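PDB 1QW2: conserved hypothetical protein TA1206 from Thermoplasma acidophilum, which is of unknown function but belongs to the DUF1805 family and assembles from several copies of a small beta/alpha chain. Local coordinates for residues Y41-C44 with G45-M49; G91-L94 with R95-I98. All blocks are in the same frame, centred on the assembly; numbering follows the deposited sequence.

Interaction 1 of 2, residues Y41-C44 with G45-M49; sequences YAMC and GYLNM
Leu47 folds back over the strand 41-43 it has just left, meeting both Tyr41 and Met43, and the apolar part of this contact is built round its two methyl branches. CG stands anti to the backbone N (chi1 176°), which carries CD2 to the edge of the Tyr41 ring, 4.0 Å from CE1 and near the ring plane. CD1 lies against the selenium of Met43, a selenomethionine, while the CB atoms of Met43 and Leu47 sit 3.8 Å apart. The chain of Met43 runs on past this leucine and ends with CE 3.5 Å from Leu47 N and 3.8 Å from Tyr46 CB, packed over the turn backbone. With an alanine here, Tyr41 CE1 would probably lose both methyl neighbours and the selenium one, CD1, while keeping CB.

The polar part is a type I beta turn from Cys44 to Leu47, closed by a nearly straight bond from Leu47 N to Cys44 O (3.1 Å, 167° at the hydrogen).

A third kind is sulfur-aromatic: Cys44 SG lies at the edge of the Tyr46 ring, 4.0 Å from Tyr46 CD2.

Both phenols anchor elsewhere: Tyr41 OH on Asp57 and Ser52, Tyr46 OH on Ala30 O and on Asp57 of the second subunit. The chemistry implies an apolar-faced turn from strand 41-43 toward helix 49-54, closed by one backbone bond within itself and tied by others to the second subunit.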
# COMPACT_ATOMS: atom_id res chain seq x y z
N TYR A 41 13.60 13.03 -0.21
CA TYR A 41 12.82 12.36 -1.24
C TYR A 41 12.90 13.04 -2.60
O TYR A 41 13.32 14.20 -2.72
CB TYR A 41 11.36 12.28 -0.79
CG TYR A 41 10.75 13.64 -0.53
CD1 TYR A 41 10.17 14.39 -1.56
CD2 TYR A 41 10.81 14.22 0.74
CE1 TYR A 41 9.67 15.67 -1.33
CE2 TYR A 41 10.32 15.50 0.98
CZ TYR A 41 9.74 16.22 -0.06
OH TYR A 41 9.25 17.48 0.17
N ALA A 42 12.51 12.29 -3.63
CA ALA A 42 12.45 12.79 -5.00
C ALA A 42 11.02 12.53 -5.43
O ALA A 42 10.47 11.47 -5.15
CB ALA A 42 13.41 12.02 -5.90
N MSE A 43 10.40 13.49 -6.10
CA MSE A 43 9.03 13.31 -6.53
C MSE A 43 8.82 13.88 -7.93
O MSE A 43 9.60 14.73 -8.38
CB MSE A 43 8.06 13.97 -5.54
CG MSE A 43 6.59 13.70 -5.81
SE MSE A 43 5.47 14.31 -4.34
CE MSE A 43 3.96 14.92 -5.35
N CYS A 44 7.79 13.38 -8.60
CA CYS A 44 7.43 13.80 -9.95
C CYS A 44 6.95 15.25 -9.96
O CYS A 44 6.96 15.93 -8.93
CB CYS A 44 6.33 12.89 -10.50
SG CYS A 44 4.78 13.01 -9.57
N GLY A 45 6.49 15.70 -11.13
CA GLY A 45 6.02 17.06 -11.31
C GLY A 45 4.92 17.57 -10.39
O GLY A 45 4.73 18.78 -10.27
N TYR A 46 4.18 16.67 -9.76
CA TYR A 46 3.12 17.10 -8.85
C TYR A 46 3.66 17.73 -7.57
O TYR A 46 2.90 18.35 -6.81
CB TYR A 46 2.19 15.93 -8.51
CG TYR A 46 1.15 15.62 -9.56
CD1 TYR A 46 0.20 16.57 -9.94
CD2 TYR A 46 1.08 14.35 -10.14
CE1 TYR A 46 -0.80 16.25 -10.87
CE2 TYR A 46 0.09 14.03 -11.07
CZ TYR A 46 -0.85 14.98 -11.42
OH TYR A 46 -1.85 14.64 -12.31
N LEU A 47 4.96 17.60 -7.32
CA LEU A 47 5.54 18.18 -6.12
C LEU A 47 5.62 19.69 -6.17
O LEU A 47 6.04 20.28 -7.17
CB LEU A 47 6.96 17.64 -5.88
CG LEU A 47 7.69 18.26 -4.69
CD1 LEU A 47 6.98 17.87 -3.40
CD2 LEU A 47 9.14 17.78 -4.65
N ASN A 48 5.18 20.32 -5.08
CA ASN A 48 5.22 21.77 -4.94
C ASN A 48 6.52 22.06 -4.19
O ASN A 48 6.59 21.86 -2.97
CB ASN A 48 4.03 22.26 -4.11
CG ASN A 48 3.93 23.76 -4.06
OD1 ASN A 48 4.95 24.46 -4.00
ND2 ASN A 48 2.70 24.27 -4.06
N MSE A 49 7.55 22.52 -4.90
CA MSE A 49 8.83 22.81 -4.27
C MSE A 49 8.75 23.92 -3.22
O MSE A 49 9.54 23.95 -2.28
CB MSE A 49 9.87 23.17 -5.34
CG MSE A 49 11.30 23.42 -4.82
SE MSE A 49 12.08 21.99 -3.76
CE MSE A 49 12.22 20.64 -5.13

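Interaction 2 of 2, residues G91-L94 with R95-I98; sequences GDVL and RNVI
With CG anti to the backbone N (chi1 -175°), Leu94 sends CD1 to within 4.0 Å of Ile98 CD1, whose own chain also leaves anti to its N (chi1 -166°); the two meet at their methyl ends, one turn apart. In Val97, CG1 is placed anti to the carbonyl carbon, where it touches the flank of Asp92, 3.8 Å from OD2, the two side chains crossing at about a right angle. The valine methyl thus packs against a carboxylate that is already bonded to Asn89 N.

The backbone forms a short helical turn here. Val93 O accepts from Asn96 N at 2.8 Å, and Leu94 O accepts from Val97 N at 2.9 Å. Leu94 O also takes a weak bond from Ile98 N. A water joins the Asn96 side chain to the backbone of Val93, accepting from Val93 N and donating to Asn96 OD1, both at 3.0 Å.

Arg95 NH2 reaches away to Asn1 O of the third subunit, a residue of the extreme N-terminus and probably from the expression tag. Two i to i+3 bonds, one of them bent, a weak i to i+4 bond and a water bridge make up a brief helical turn, with its leucine and isoleucine buried and its asparagine exposed.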
# COMPACT_ATOMS: atom_id res chain seq x y z
N GLY A 91 19.88 19.83 -12.68
CA GLY A 91 20.75 19.32 -13.72
C GLY A 91 21.33 17.97 -13.38
O GLY A 91 21.63 17.18 -14.28
N ASP A 92 21.50 17.69 -12.09
CA ASP A 92 22.05 16.41 -11.66
C ASP A 92 21.11 15.27 -12.02
O ASP A 92 19.89 15.41 -11.95
CB ASP A 92 22.27 16.38 -10.15
CG ASP A 92 23.43 17.25 -9.70
OD1 ASP A 92 24.33 17.51 -10.52
OD2 ASP A 92 23.45 17.65 -8.52
N VAL A 93 21.68 14.13 -12.42
CA VAL A 93 20.87 12.96 -12.73
C VAL A 93 20.56 12.33 -11.38
O VAL A 93 21.47 12.09 -10.58
CB VAL A 93 21.65 11.95 -13.61
CG1 VAL A 93 20.78 10.73 -13.89
CG2 VAL A 93 22.08 12.62 -14.91
N LEU A 94 19.29 12.06 -11.12
CA LEU A 94 18.88 11.50 -9.83
C LEU A 94 19.73 10.33 -9.34
O LEU A 94 20.14 10.30 -8.18
CB LEU A 94 17.40 11.10 -9.86
CG LEU A 94 16.82 10.62 -8.53
CD1 LEU A 94 16.99 11.69 -7.48
CD2 LEU A 94 15.34 10.27 -8.71
N ARG A 95 19.99 9.37 -10.21
CA ARG A 95 20.79 8.20 -9.83
C ARG A 95 22.14 8.60 -9.23
O ARG A 95 22.66 7.92 -8.34
CB ARG A 95 21.01 7.30 -11.05
CG ARG A 95 21.69 5.98 -10.73
CD ARG A 95 20.80 5.07 -9.90
NE ARG A 95 21.45 3.80 -9.57
CZ ARG A 95 22.51 3.69 -8.79
NH1 ARG A 95 23.06 4.76 -8.24
NH2 ARG A 95 23.04 2.49 -8.55
N ASN A 96 22.69 9.70 -9.72
CA ASN A 96 23.99 10.18 -9.26
C ASN A 96 23.98 10.90 -7.91
O ASN A 96 25.04 11.15 -7.33
CB ASN A 96 24.60 11.11 -10.32
CG ASN A 96 24.93 10.39 -11.61
OD1 ASN A 96 25.27 11.02 -12.62
ND2 ASN A 96 24.83 9.06 -11.60
N VAL A 97 22.79 11.23 -7.40
CA VAL A 97 22.72 11.92 -6.12
C VAL A 97 21.72 11.31 -5.14
O VAL A 97 21.54 11.83 -4.04
CB VAL A 97 22.34 13.41 -6.31
CG1 VAL A 97 23.38 14.10 -7.20
CG2 VAL A 97 20.95 13.53 -6.91
N ILE A 98 21.09 10.21 -5.53
CA ILE A 98 20.10 9.55 -4.68
C ILE A 98 20.69 9.14 -3.33
O ILE A 98 19.98 9.09 -2.32
CB ILE A 98 19.52 8.30 -5.38
CG1 ILE A 98 18.27 7.83 -4.65
CG2 ILE A 98 20.56 7.19 -5.41
CD1 ILE A 98 17.12 8.81 -4.72
O HOH W 1 24.63 13.99 -12.43

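In the fold
The two contacts follow one another along the chain, 41-49 closing well before 91-98 opens, yet their centres lie only about 14 Å apart. They touch directly where Ala42 CB of strand 41-43 meets Leu94 CD2 at 3.8 Å, so the leucine of the late helical turn also packs on the strand leading into the beta turn. Interaction 1 is the more central, about 6 Å from the centre of the chain against about 11 Å for interaction 2. The touch of Ala42 and Leu94 thus joins the two contacts inside one chain, while 41-49 also faces the second subunit; no ligand or active site is identified to which either could be related.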